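Local structure of alanine racemase (Acinetobacter baumannii, 4QHR) at residues N18-L23 with S27-M32; C97-H100 with Q104-W107; K121-L126 with L188-N193; E139-I144 with K181-P186. The protein belongs to the alanine racemase family, pairing an N-terminal TIM-type barrel domain with a C-terminal domain, in an assembly of two chains. All coordinates share one frame; numbering follows the deposited sequence.

Contact 1: residues N18-L23 with S27-M32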
loop_
_atom_site.group_PDB
_atom_site.type_symbol
_atom_site.label_atom_id
_atom_site.label_comp_id
_atom_site.label_asym_id
_atom_site.label_seq_id
_atom_site.Cartn_x
_atom_site.Cartn_y
_atom_site.Cartn_z
ATOM N N ASN A 18 -5.465 -26.409 7.954
ATOM C CA ASN A 18 -6.063 -27.701 8.073
ATOM C C ASN A 18 -6.795 -28.087 6.809
ATOM O O ASN A 18 -6.823 -29.279 6.472
ATOM C CB ASN A 18 -6.976 -27.814 9.304
ATOM C CG ASN A 18 -7.423 -29.247 9.534
ATOM O OD1 ASN A 18 -6.595 -30.111 9.856
ATOM N ND2 ASN A 18 -8.672 -29.516 9.321
ATOM N N ARG A 19 -7.379 -27.117 6.102
ATOM C CA ARG A 19 -7.928 -27.376 4.798
ATOM C C ARG A 19 -6.884 -27.901 3.813
ATOM O O ARG A 19 -7.149 -28.850 3.047
ATOM C CB ARG A 19 -8.659 -26.169 4.219
ATOM C CG ARG A 19 -9.905 -25.738 4.999
ATOM C CD ARG A 19 -11.149 -26.584 4.683
ATOM N NE ARG A 19 -11.498 -26.397 3.272
ATOM C CZ ARG A 19 -11.516 -27.336 2.331
ATOM N NH1 ARG A 19 -11.245 -28.634 2.599
ATOM N NH2 ARG A 19 -11.868 -27.000 1.086
ATOM N N VAL A 20 -5.690 -27.325 3.835
ATOM C CA VAL A 20 -4.627 -27.855 2.987
ATOM C C VAL A 20 -4.376 -29.324 3.259
ATOM O O VAL A 20 -4.252 -30.127 2.320
ATOM C CB VAL A 20 -3.273 -27.080 3.146
ATOM C CG1 VAL A 20 -2.248 -27.647 2.171
ATOM C CG2 VAL A 20 -3.503 -25.585 2.917
ATOM N N LYS A 21 -4.248 -29.644 4.537
ATOM C CA LYS A 21 -4.073 -31.014 4.991
ATOM C C LYS A 21 -5.170 -31.977 4.539
ATOM O O LYS A 21 -4.898 -33.141 4.218
ATOM C CB LYS A 21 -3.967 -31.076 6.514
ATOM C CG LYS A 21 -3.685 -32.474 6.981
ATOM C CD LYS A 21 -3.428 -32.576 8.472
ATOM C CE LYS A 21 -3.314 -34.053 8.823
ATOM N NZ LYS A 21 -2.667 -34.160 10.149
ATOM N N GLN A 22 -6.403 -31.507 4.538
ATOM C CA GLN A 22 -7.508 -32.283 4.048
ATOM C C GLN A 22 -7.417 -32.455 2.541
ATOM O O GLN A 22 -7.742 -33.515 2.015
ATOM C CB GLN A 22 -8.861 -31.621 4.413
ATOM C CG GLN A 22 -9.165 -31.584 5.894
ATOM C CD GLN A 22 -10.430 -30.758 6.207
ATOM O OE1 GLN A 22 -10.925 -29.996 5.385
ATOM N NE2 GLN A 22 -10.945 -30.907 7.429
ATOM N N LEU A 23 -6.974 -31.438 1.821
ATOM C CA LEU A 23 -6.906 -31.532 0.377
ATOM C C LEU A 23 -5.666 -32.219 -0.134
ATOM O O LEU A 23 -5.682 -32.733 -1.243
ATOM C CB LEU A 23 -6.975 -30.122 -0.279
ATOM C CG LEU A 23 -8.349 -29.450 -0.067
ATOM C CD1 LEU A 23 -8.311 -27.928 -0.199
ATOM C CD2 LEU A 23 -9.360 -30.010 -1.077
ATOM N N SER A 27 1.117 -35.023 1.671
ATOM C CA SER A 27 2.214 -34.108 1.276
ATOM C C SER A 27 2.620 -33.266 2.470
ATOM O O SER A 27 1.765 -32.908 3.305
ATOM C CB SER A 27 1.719 -33.158 0.242
ATOM O OG SER A 27 1.508 -33.802 -0.990
ATOM N N LYS A 28 3.886 -32.926 2.519
ATOM C CA LYS A 28 4.373 -31.944 3.477
ATOM C C LYS A 28 3.927 -30.573 3.010
ATOM O O LYS A 28 3.717 -30.386 1.822
ATOM C CB LYS A 28 5.887 -32.024 3.575
ATOM C CG LYS A 28 6.331 -33.241 4.371
ATOM C CD LYS A 28 7.805 -33.523 4.176
ATOM C CE LYS A 28 8.231 -34.607 5.074
ATOM N NZ LYS A 28 9.673 -34.856 4.856
ATOM N N ILE A 29 3.694 -29.657 3.947
ATOM C CA ILE A 29 3.221 -28.332 3.566
ATOM C C ILE A 29 4.293 -27.260 3.778
ATOM O O ILE A 29 4.788 -27.085 4.904
ATOM C CB ILE A 29 1.935 -27.999 4.330
ATOM C CG1 ILE A 29 0.872 -29.075 4.055
ATOM C CG2 ILE A 29 1.447 -26.587 4.040
ATOM C CD1 ILE A 29 -0.249 -29.001 5.044
ATOM N N VAL A 30 4.598 -26.553 2.693
ATOM C CA VAL A 30 5.403 -25.340 2.699
ATOM C C VAL A 30 4.427 -24.147 2.748
ATOM O O VAL A 30 3.887 -23.743 1.747
ATOM C CB VAL A 30 6.315 -25.238 1.489
ATOM C CG1 VAL A 30 7.293 -24.078 1.662
ATOM C CG2 VAL A 30 7.109 -26.488 1.304
ATOM N N SER A 31 4.192 -23.581 3.945
ATOM C CA SER A 31 3.283 -22.441 4.052
ATOM C C SER A 31 4.015 -21.155 3.532
ATOM O O SER A 31 5.072 -20.772 4.034
ATOM C CB SER A 31 2.748 -22.281 5.479
ATOM O OG SER A 31 1.727 -23.242 5.776
ATOM N N MET A 32 3.455 -20.527 2.505
ATOM C CA MET A 32 4.090 -19.336 1.896
ATOM C C MET A 32 3.704 -18.090 2.733
ATOM O O MET A 32 2.531 -17.719 2.837
ATOM C CB MET A 32 3.700 -19.179 0.440
ATOM C CG MET A 32 4.035 -20.372 -0.420
ATOM S SD MET A 32 5.713 -20.984 -0.398
ATOM C CE MET A 32 6.445 -19.541 -1.141
#

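Contact 2: residues C97-H100 with Q104-W107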
loop_
_atom_site.group_PDB
_atom_site.type_symbol
_atom_site.label_atom_id
_atom_site.label_comp_id
_atom_site.label_asym_id
_atom_site.label_seq_id
_atom_site.Cartn_x
_atom_site.Cartn_y
_atom_site.Cartn_z
ATOM N N CYS A 97 17.658 -23.684 -0.258
ATOM C CA CYS A 97 17.661 -22.752 -1.361
ATOM C C CYS A 97 17.080 -23.333 -2.606
ATOM O O CYS A 97 17.435 -24.441 -3.001
ATOM C CB CYS A 97 19.087 -22.308 -1.695
ATOM S SG CYS A 97 19.833 -21.378 -0.365
ATOM N N VAL A 98 16.201 -22.556 -3.228
ATOM C CA VAL A 98 15.899 -22.738 -4.610
ATOM C C VAL A 98 17.119 -22.304 -5.424
ATOM O O VAL A 98 17.764 -21.299 -5.101
ATOM C CB VAL A 98 14.681 -21.909 -5.048
ATOM C CG1 VAL A 98 14.747 -21.563 -6.518
ATOM C CG2 VAL A 98 13.417 -22.690 -4.765
ATOM N N ILE A 99 17.457 -23.055 -6.472
ATOM C CA ILE A 99 18.324 -22.521 -7.504
ATOM C C ILE A 99 17.537 -22.468 -8.820
ATOM O O ILE A 99 16.759 -23.369 -9.155
ATOM C CB ILE A 99 19.678 -23.293 -7.669
ATOM C CG1 ILE A 99 19.481 -24.707 -8.180
ATOM C CG2 ILE A 99 20.483 -23.247 -6.377
ATOM C CD1 ILE A 99 20.753 -25.367 -8.686
ATOM N N HIS A 100 17.720 -21.381 -9.547
ATOM C CA HIS A 100 16.979 -21.177 -10.789
ATOM C C HIS A 100 17.886 -20.767 -11.974
ATOM O O HIS A 100 17.404 -20.689 -13.084
ATOM C CB HIS A 100 15.814 -20.184 -10.599
ATOM C CG HIS A 100 16.265 -18.817 -10.203
ATOM N ND1 HIS A 100 16.806 -17.927 -11.109
ATOM C CD2 HIS A 100 16.280 -18.199 -8.996
ATOM C CE1 HIS A 100 17.119 -16.813 -10.475
ATOM N NE2 HIS A 100 16.847 -16.966 -9.185
ATOM N N GLN A 104 23.616 -19.316 -9.415
ATOM C CA GLN A 104 23.315 -19.918 -8.080
ATOM C C GLN A 104 23.826 -21.350 -8.002
ATOM O O GLN A 104 24.241 -21.851 -6.939
ATOM C CB GLN A 104 21.809 -19.902 -7.825
ATOM C CG GLN A 104 21.224 -18.567 -7.418
ATOM C CD GLN A 104 19.707 -18.562 -7.525
ATOM O OE1 GLN A 104 19.113 -19.361 -8.260
ATOM N NE2 GLN A 104 19.063 -17.659 -6.803
ATOM N N PHE A 105 23.768 -22.020 -9.133
ATOM C CA PHE A 105 24.349 -23.360 -9.222
ATOM C C PHE A 105 25.803 -23.319 -8.838
ATOM O O PHE A 105 26.240 -24.106 -7.992
ATOM C CB PHE A 105 24.161 -23.908 -10.616
ATOM C CG PHE A 105 24.821 -25.248 -10.834
ATOM C CD1 PHE A 105 24.303 -26.396 -10.270
ATOM C CD2 PHE A 105 25.948 -25.346 -11.606
ATOM C CE1 PHE A 105 24.889 -27.639 -10.511
ATOM C CE2 PHE A 105 26.541 -26.569 -11.832
ATOM C CZ PHE A 105 26.009 -27.725 -11.288
ATOM N N GLU A 106 26.549 -22.370 -9.416
ATOM C CA GLU A 106 27.992 -22.269 -9.127
ATOM C C GLU A 106 28.232 -21.982 -7.668
ATOM O O GLU A 106 29.094 -22.612 -7.052
ATOM C CB GLU A 106 28.679 -21.225 -10.042
ATOM C CG GLU A 106 28.806 -21.772 -11.473
ATOM C CD GLU A 106 28.999 -20.709 -12.530
ATOM O OE1 GLU A 106 29.262 -19.541 -12.169
ATOM O OE2 GLU A 106 28.837 -21.033 -13.736
ATOM N N TRP A 107 27.468 -21.062 -7.091
ATOM C CA TRP A 107 27.657 -20.747 -5.661
ATOM C C TRP A 107 27.351 -21.931 -4.725
ATOM O O TRP A 107 28.020 -22.128 -3.699
ATOM C CB TRP A 107 26.795 -19.572 -5.257
ATOM C CG TRP A 107 27.103 -18.293 -5.982
ATOM C CD1 TRP A 107 28.276 -17.932 -6.587
ATOM C CD2 TRP A 107 26.197 -17.178 -6.159
ATOM N NE1 TRP A 107 28.149 -16.677 -7.154
ATOM C CE2 TRP A 107 26.893 -16.187 -6.885
ATOM C CE3 TRP A 107 24.871 -16.927 -5.764
ATOM C CZ2 TRP A 107 26.306 -14.967 -7.221
ATOM C CZ3 TRP A 107 24.291 -15.714 -6.109
ATOM C CH2 TRP A 107 25.019 -14.752 -6.821
#

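Contact 3: residues K121-L126 with L188-N193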
loop_
_atom_site.group_PDB
_atom_site.type_symbol
_atom_site.label_atom_id
_atom_site.label_comp_id
_atom_site.label_asym_id
_atom_site.label_seq_id
_atom_site.Cartn_x
_atom_site.Cartn_y
_atom_site.Cartn_z
ATOM N N LYS A 121 18.176 -29.706 1.578
ATOM C CA LYS A 121 17.873 -30.044 0.207
ATOM C C LYS A 121 18.044 -28.832 -0.643
ATOM O O LYS A 121 18.049 -27.685 -0.149
ATOM C CB LYS A 121 16.450 -30.597 0.029
ATOM C CG LYS A 121 16.092 -31.746 0.982
ATOM C CD LYS A 121 14.647 -32.226 0.889
ATOM C CE LYS A 121 13.618 -31.194 1.250
ATOM N NZ LYS A 121 13.577 -30.813 2.704
ATOM N N VAL A 122 18.188 -29.062 -1.938
ATOM C CA VAL A 122 18.249 -27.972 -2.895
ATOM C C VAL A 122 17.004 -28.110 -3.759
ATOM O O VAL A 122 16.676 -29.229 -4.234
ATOM C CB VAL A 122 19.553 -27.969 -3.707
ATOM C CG1 VAL A 122 19.847 -29.309 -4.276
ATOM C CG2 VAL A 122 19.505 -26.928 -4.831
ATOM N N TRP A 123 16.292 -27.008 -3.916
ATOM C CA TRP A 123 15.082 -26.961 -4.726
ATOM C C TRP A 123 15.456 -26.470 -6.135
ATOM O O TRP A 123 15.972 -25.381 -6.290
ATOM C CB TRP A 123 14.003 -26.091 -4.067
ATOM C CG TRP A 123 13.546 -26.604 -2.749
ATOM C CD1 TRP A 123 14.325 -26.803 -1.634
ATOM C CD2 TRP A 123 12.213 -26.918 -2.360
ATOM N NE1 TRP A 123 13.551 -27.275 -0.602
ATOM C CE2 TRP A 123 12.252 -27.336 -1.014
ATOM C CE3 TRP A 123 10.979 -26.891 -3.028
ATOM C CZ2 TRP A 123 11.111 -27.740 -0.323
ATOM C CZ3 TRP A 123 9.855 -27.287 -2.374
ATOM C CH2 TRP A 123 9.905 -27.693 -1.017
ATOM N N VAL A 124 15.258 -27.305 -7.145
ATOM C CA VAL A 124 15.723 -26.986 -8.503
ATOM C C VAL A 124 14.506 -26.590 -9.297
ATOM O O VAL A 124 13.612 -27.415 -9.558
ATOM C CB VAL A 124 16.469 -28.162 -9.148
ATOM C CG1 VAL A 124 16.975 -27.758 -10.513
ATOM C CG2 VAL A 124 17.621 -28.634 -8.256
ATOM N N LYS A 125 14.479 -25.326 -9.703
ATOM C CA LYS A 125 13.299 -24.697 -10.298
ATOM C C LYS A 125 13.308 -24.884 -11.824
ATOM O O LYS A 125 14.262 -24.563 -12.478
ATOM C CB LYS A 125 13.278 -23.205 -9.912
ATOM C CG LYS A 125 12.220 -22.266 -10.544
ATOM C CD LYS A 125 10.771 -22.648 -10.285
ATOM C CE LYS A 125 9.794 -21.438 -10.331
ATOM N NZ LYS A 125 9.380 -21.087 -11.710
ATOM N N LEU A 126 12.195 -25.379 -12.337
ATOM C CA LEU A 126 11.943 -25.521 -13.747
ATOM C C LEU A 126 11.203 -24.316 -14.292
ATOM O O LEU A 126 10.191 -23.866 -13.731
ATOM C CB LEU A 126 11.034 -26.724 -13.969
ATOM C CG LEU A 126 10.550 -27.097 -15.388
ATOM C CD1 LEU A 126 11.714 -27.532 -16.267
ATOM C CD2 LEU A 126 9.488 -28.175 -15.320
ATOM N N LEU A 188 12.280 -36.051 -5.159
ATOM C CA LEU A 188 11.187 -35.364 -4.557
ATOM C C LEU A 188 10.675 -34.319 -5.535
ATOM O O LEU A 188 11.420 -33.825 -6.416
ATOM C CB LEU A 188 11.639 -34.674 -3.260
ATOM C CG LEU A 188 12.170 -35.607 -2.190
ATOM C CD1 LEU A 188 13.008 -34.819 -1.182
ATOM C CD2 LEU A 188 11.083 -36.429 -1.533
ATOM N N ALA A 189 9.412 -33.964 -5.365
ATOM C CA ALA A 189 8.794 -32.992 -6.227
ATOM C C ALA A 189 7.740 -32.117 -5.525
ATOM O O ALA A 189 7.116 -32.528 -4.563
ATOM C CB ALA A 189 8.171 -33.672 -7.400
ATOM N N SER A 190 7.557 -30.923 -6.094
ATOM C CA SER A 190 6.659 -29.903 -5.556
ATOM C C SER A 190 6.190 -28.986 -6.688
ATOM O O SER A 190 7.009 -28.311 -7.381
ATOM C CB SER A 190 7.388 -29.032 -4.547
ATOM O OG SER A 190 6.503 -28.062 -3.917
ATOM N N CYS A 191 4.868 -28.907 -6.850
ATOM C CA CYS A 191 4.350 -27.928 -7.808
ATOM C C CYS A 191 3.012 -27.246 -7.511
ATOM O O CYS A 191 2.655 -26.339 -8.229
ATOM C CB CYS A 191 4.309 -28.540 -9.175
ATOM S SG CYS A 191 3.040 -29.790 -9.308
ATOM N N CYS A 192 2.285 -27.651 -6.482
ATOM C CA CYS A 192 0.978 -27.060 -6.215
ATOM C C CYS A 192 0.996 -25.791 -5.359
ATOM O O CYS A 192 1.412 -25.806 -4.173
ATOM C CB CYS A 192 0.039 -28.079 -5.557
ATOM S SG CYS A 192 -0.220 -29.569 -6.571
ATOM N N ASN A 193 0.520 -24.719 -5.961
ATOM C CA ASN A 193 0.091 -23.497 -5.244
ATOM C C ASN A 193 -1.343 -23.736 -4.744
ATOM O O ASN A 193 -1.825 -24.863 -4.835
ATOM C CB ASN A 193 0.252 -22.265 -6.130
ATOM C CG ASN A 193 -0.532 -22.350 -7.456
ATOM O OD1 ASN A 193 -1.295 -23.292 -7.693
ATOM N ND2 ASN A 193 -0.339 -21.374 -8.301
#

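Contact 4: residues E139-I144 with K181-P186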
loop_
_atom_site.group_PDB
_atom_site.type_symbol
_atom_site.label_atom_id
_atom_site.label_comp_id
_atom_site.label_asym_id
_atom_site.label_seq_id
_atom_site.Cartn_x
_atom_site.Cartn_y
_atom_site.Cartn_z
ATOM N N GLU A 139 18.325 -28.519 -20.036
ATOM C CA GLU A 139 19.391 -28.126 -19.119
ATOM C C GLU A 139 19.187 -28.513 -17.671
ATOM O O GLU A 139 20.141 -28.828 -16.986
ATOM C CB GLU A 139 19.579 -26.621 -19.113
ATOM N N ILE A 140 17.947 -28.460 -17.212
ATOM C CA ILE A 140 17.590 -28.821 -15.845
ATOM C C ILE A 140 17.962 -30.265 -15.511
ATOM O O ILE A 140 18.294 -30.575 -14.382
ATOM C CB ILE A 140 16.100 -28.544 -15.529
ATOM C CG1 ILE A 140 15.887 -28.527 -14.009
ATOM C CG2 ILE A 140 15.169 -29.568 -16.130
ATOM C CD1 ILE A 140 14.552 -27.976 -13.543
ATOM N N ILE A 141 17.938 -31.143 -16.506
ATOM C CA ILE A 141 18.262 -32.558 -16.274
ATOM C C ILE A 141 19.726 -32.701 -15.934
ATOM O O ILE A 141 20.073 -33.424 -15.019
ATOM C CB ILE A 141 17.866 -33.448 -17.467
ATOM C CG1 ILE A 141 16.364 -33.387 -17.657
ATOM C CG2 ILE A 141 18.339 -34.899 -17.249
ATOM C CD1 ILE A 141 15.898 -33.897 -19.003
ATOM N N GLU A 142 20.585 -31.963 -16.614
ATOM C CA GLU A 142 22.001 -32.051 -16.338
ATOM C C GLU A 142 22.322 -31.462 -14.999
ATOM O O GLU A 142 23.170 -31.991 -14.308
ATOM C CB GLU A 142 22.809 -31.386 -17.462
ATOM C CG GLU A 142 22.463 -32.008 -18.829
ATOM C CD GLU A 142 22.635 -33.531 -18.800
ATOM O OE1 GLU A 142 23.797 -33.939 -18.518
ATOM O OE2 GLU A 142 21.656 -34.314 -19.030
ATOM N N VAL A 143 21.635 -30.364 -14.644
ATOM C CA VAL A 143 21.811 -29.707 -13.345
ATOM C C VAL A 143 21.470 -30.718 -12.264
ATOM O O VAL A 143 22.240 -30.953 -11.397
ATOM C CB VAL A 143 20.923 -28.449 -13.218
ATOM C CG1 VAL A 143 20.887 -27.914 -11.787
ATOM C CG2 VAL A 143 21.413 -27.361 -14.169
ATOM N N ILE A 144 20.298 -31.307 -12.343
ATOM C CA ILE A 144 19.879 -32.308 -11.342
ATOM C C ILE A 144 20.843 -33.506 -11.267
ATOM O O ILE A 144 21.302 -33.860 -10.175
ATOM C CB ILE A 144 18.447 -32.716 -11.596
ATOM C CG1 ILE A 144 17.538 -31.514 -11.273
ATOM C CG2 ILE A 144 18.050 -33.915 -10.735
ATOM C CD1 ILE A 144 16.107 -31.707 -11.660
ATOM N N LYS A 181 10.168 -35.122 -14.089
ATOM C CA LYS A 181 10.052 -35.986 -12.918
ATOM C C LYS A 181 10.475 -37.433 -13.312
ATOM O O LYS A 181 11.435 -37.988 -12.750
ATOM C CB LYS A 181 8.627 -35.917 -12.386
ATOM C CG LYS A 181 8.220 -36.817 -11.210
ATOM C CD LYS A 181 8.966 -36.537 -9.970
ATOM C CE LYS A 181 8.216 -36.908 -8.710
ATOM N NZ LYS A 181 8.380 -38.313 -8.299
ATOM N N GLU A 182 9.778 -38.001 -14.299
ATOM C CA GLU A 182 10.089 -39.341 -14.834
ATOM C C GLU A 182 11.547 -39.476 -15.151
ATOM O O GLU A 182 12.209 -40.414 -14.705
ATOM C CB GLU A 182 9.283 -39.653 -16.130
ATOM N N THR A 183 12.064 -38.537 -15.914
ATOM C CA THR A 183 13.486 -38.539 -16.296
ATOM C C THR A 183 14.504 -38.480 -15.118
ATOM O O THR A 183 15.605 -39.060 -15.210
ATOM C CB THR A 183 13.774 -37.393 -17.317
ATOM O OG1 THR A 183 12.927 -37.545 -18.466
ATOM C CG2 THR A 183 15.159 -37.441 -17.779
ATOM N N CYS A 184 14.143 -37.797 -14.033
ATOM C CA CYS A 184 15.049 -37.601 -12.907
ATOM C C CYS A 184 14.677 -38.429 -11.693
ATOM O O CYS A 184 15.365 -38.371 -10.681
ATOM C CB CYS A 184 15.107 -36.104 -12.524
ATOM S SG CYS A 184 15.926 -35.079 -13.795
ATOM N N ASP A 185 13.616 -39.211 -11.767
ATOM C CA ASP A 185 13.262 -40.049 -10.626
ATOM C C ASP A 185 14.415 -41.039 -10.385
ATOM O O ASP A 185 15.093 -41.428 -11.354
ATOM C CB ASP A 185 11.962 -40.798 -10.863
ATOM C CG ASP A 185 10.782 -40.221 -10.098
ATOM O OD1 ASP A 185 10.946 -39.743 -8.960
ATOM O OD2 ASP A 185 9.650 -40.342 -10.626
ATOM N N PRO A 186 14.659 -41.448 -9.140
ATOM C CA PRO A 186 13.871 -41.047 -7.978
ATOM C C PRO A 186 14.186 -39.611 -7.509
ATOM O O PRO A 186 15.365 -39.287 -7.279
ATOM C CB PRO A 186 14.299 -42.068 -6.913
ATOM C CG PRO A 186 15.730 -42.432 -7.275
ATOM C CD PRO A 186 15.775 -42.355 -8.786
#

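Contact 1: residues N18-L23 with S27-M32
V20 turns CG1 anti to its backbone N (chi1 -177°), while I29 holds CD1 roughly anti to CA (chi2 165°), so that its longer arm is stretched toward the helix, and the two branched chains cross obliquely, methyl against the end of the isoleucine arm. CG1 of V20 lies 3.8 Å from CD1 of I29. CG1 of I29 follows at 3.9 Å from the same valine methyl, giving two points of touch. The tip of I29 also passes 4.1 Å from the backbone N of K21, close against the helix surface, while the aliphatic start of K21 borders the contact and its ammonium group extends off in another direction. Both hydrocarbon residues suit a buried seam: valine is short enough to let the helix lie close, and isoleucine spans what remains to the strand. On the helix R19 NH1 donates to Q22 OE1 at 3.1 Å, in the plane of both groups, and R19 NE and NH2 bind the carbonyl oxygens of D229 and L228. Around the seam, V20 also packs on I197 and V208. Helix 10-23 thus lies against strand 28-32, which follows it after a short turn, in the helix-outside, strand-inside packing typical of a TIM-type barrel.

Contact 2: residues C97-H100 with Q104-W107
Strand 95-99 ends where H100 leaves extended geometry (phi/psi -131°/-6°), and the chain turns directly into helix 102-110, bringing the CA atoms of I99 and Q104 to 5.7 Å. Q104 then reaches back with its chain extended beyond CG, and its OE1 receives the backbone N-H of H100 at 2.8 Å in a nearly straight bond, the donor lying almost along the C=O axis. The same oxygen sits over one face of the H100 imidazole, 3.1 Å from CD2 and offset toward the rim, with ring and amide planes 71° apart. I99 supplies the apolar side. Its CG2 lies 3.9 Å from Q104 CB, and its CD1 comes 4.0 Å from CD1 of F105 at the edge of the phenyl ring. I99 and F105 also rest on L147 of helix 139-149, while H100 packs on I241 of the second subunit. Glutamine suits its buried place because the amide has both a donor and an acceptor to spend. NE2 binds the carbonyl oxygens of E79 and V81 while OE1 takes the H100 peptide, an arrangement that fixes the rotation of the amide and ties the strand end to the helix start.

Contact 3: residues K121-L126 with L188-N193
The indole of W123 brings its six-membered ring to S190, whose CB lies 3.7 Å from CZ3 in an oblique approach. The serine OG is nearly as near, 3.8 Å from the same CZ3. Y207 meets the indole with the ring planes at about 60°, and at the pyrrole side NE1 is hydrogen-bonded to OE1 of E96. The other carboxylate oxygen of E96 takes a salt bridge from NZ of K121, so a single acid on the neighbouring strand 95-99 holds two side chains of this one. K121 bends at chi3 and chi4, which carries NZ to that acid. On the way its methylenes serve as an apolar surface: CD lies 3.7 Å from CD1 of L188, the two side chains crossing at about a right angle.

In the parallel sheet of the barrel, strand 154-157 runs between strands 122-125 and 188-190, and the contact is made over it by side chains pointing to the barrel interior. K121 and W123 alternate with V122 and V124, and V124 packs instead on the outer helix 139-149. L188 and S190 likewise alternate with A189, which rests on helix 168-184. V155 of the middle strand touches K121, W123 and L188 alike. Tryptophan offers a broad apolar ring for neighbours on several strands, and serine is small enough to let the ring come close. OG of S190, anti to its backbone N (chi1 -176°), is meanwhile engaged by the carbonyl oxygen of Y207 and by NH1 of R209.

Contact 4: residues E139-I144 with K181-P186
C184 buries more surface in this contact than any other residue, with SG directed at the face of helix 139-149 that carries I141 and I144. CG2 of I144 lies 3.9 Å from SG of C184, and I144 CD1 is 4.0 Å from that sulfur. From one helical turn earlier CG2 of I141 approaches SG at 4.2 Å, so the thiol faces both isoleucines. A cysteine suits this spot, being small and weakly polar, and able to pack as a hydrocarbon would. I141 has a second partner in T183, whose CG2 is 3.8 Å from CD1 of I141, the side chains crossing at about a right angle. With CG2 anti to its backbone N, T183 offers its methyl to I141 while OG1 bonds to the carbonyl oxygen of H179 in its own helix. Just beyond, the end of helix 168-184 is tied by K181, whose NZ forms a salt bridge of 3.0 Å with D185 OD1, and by K148, whose NZ binds the carbonyl oxygens of C184 and P186. The pairing therefore joins two neighbouring outer helices, 139-149 and 168-184, with I144 also reaching V124 and L156 on strands 122-125 and 154-157 beneath, and I141 packing on I180.

In the fold
All four contacts lie in the N-terminal barrel domain. Contacts 1, 2 and 3 share its parallel sheet, and contact 4 joins two helices outside it. Contact 1 comes first along the chain, then contact 2; the segments of contact 4 fall between those of contact 3. Centres of contacts 3 and 4 are about 12 Å apart, of 2 and 3 about 13 Å, and of 1 and 2 about 26 Å. W123 is a junction: its backbone pairs with C97 and I99 of contact 2, while its ring reaches V30 of contact 1. V143 touches I99 and F105, linking contacts 2 and 4. Contact 3 thus touches each of the other three, joining strand and helix packing in one part of the barrel.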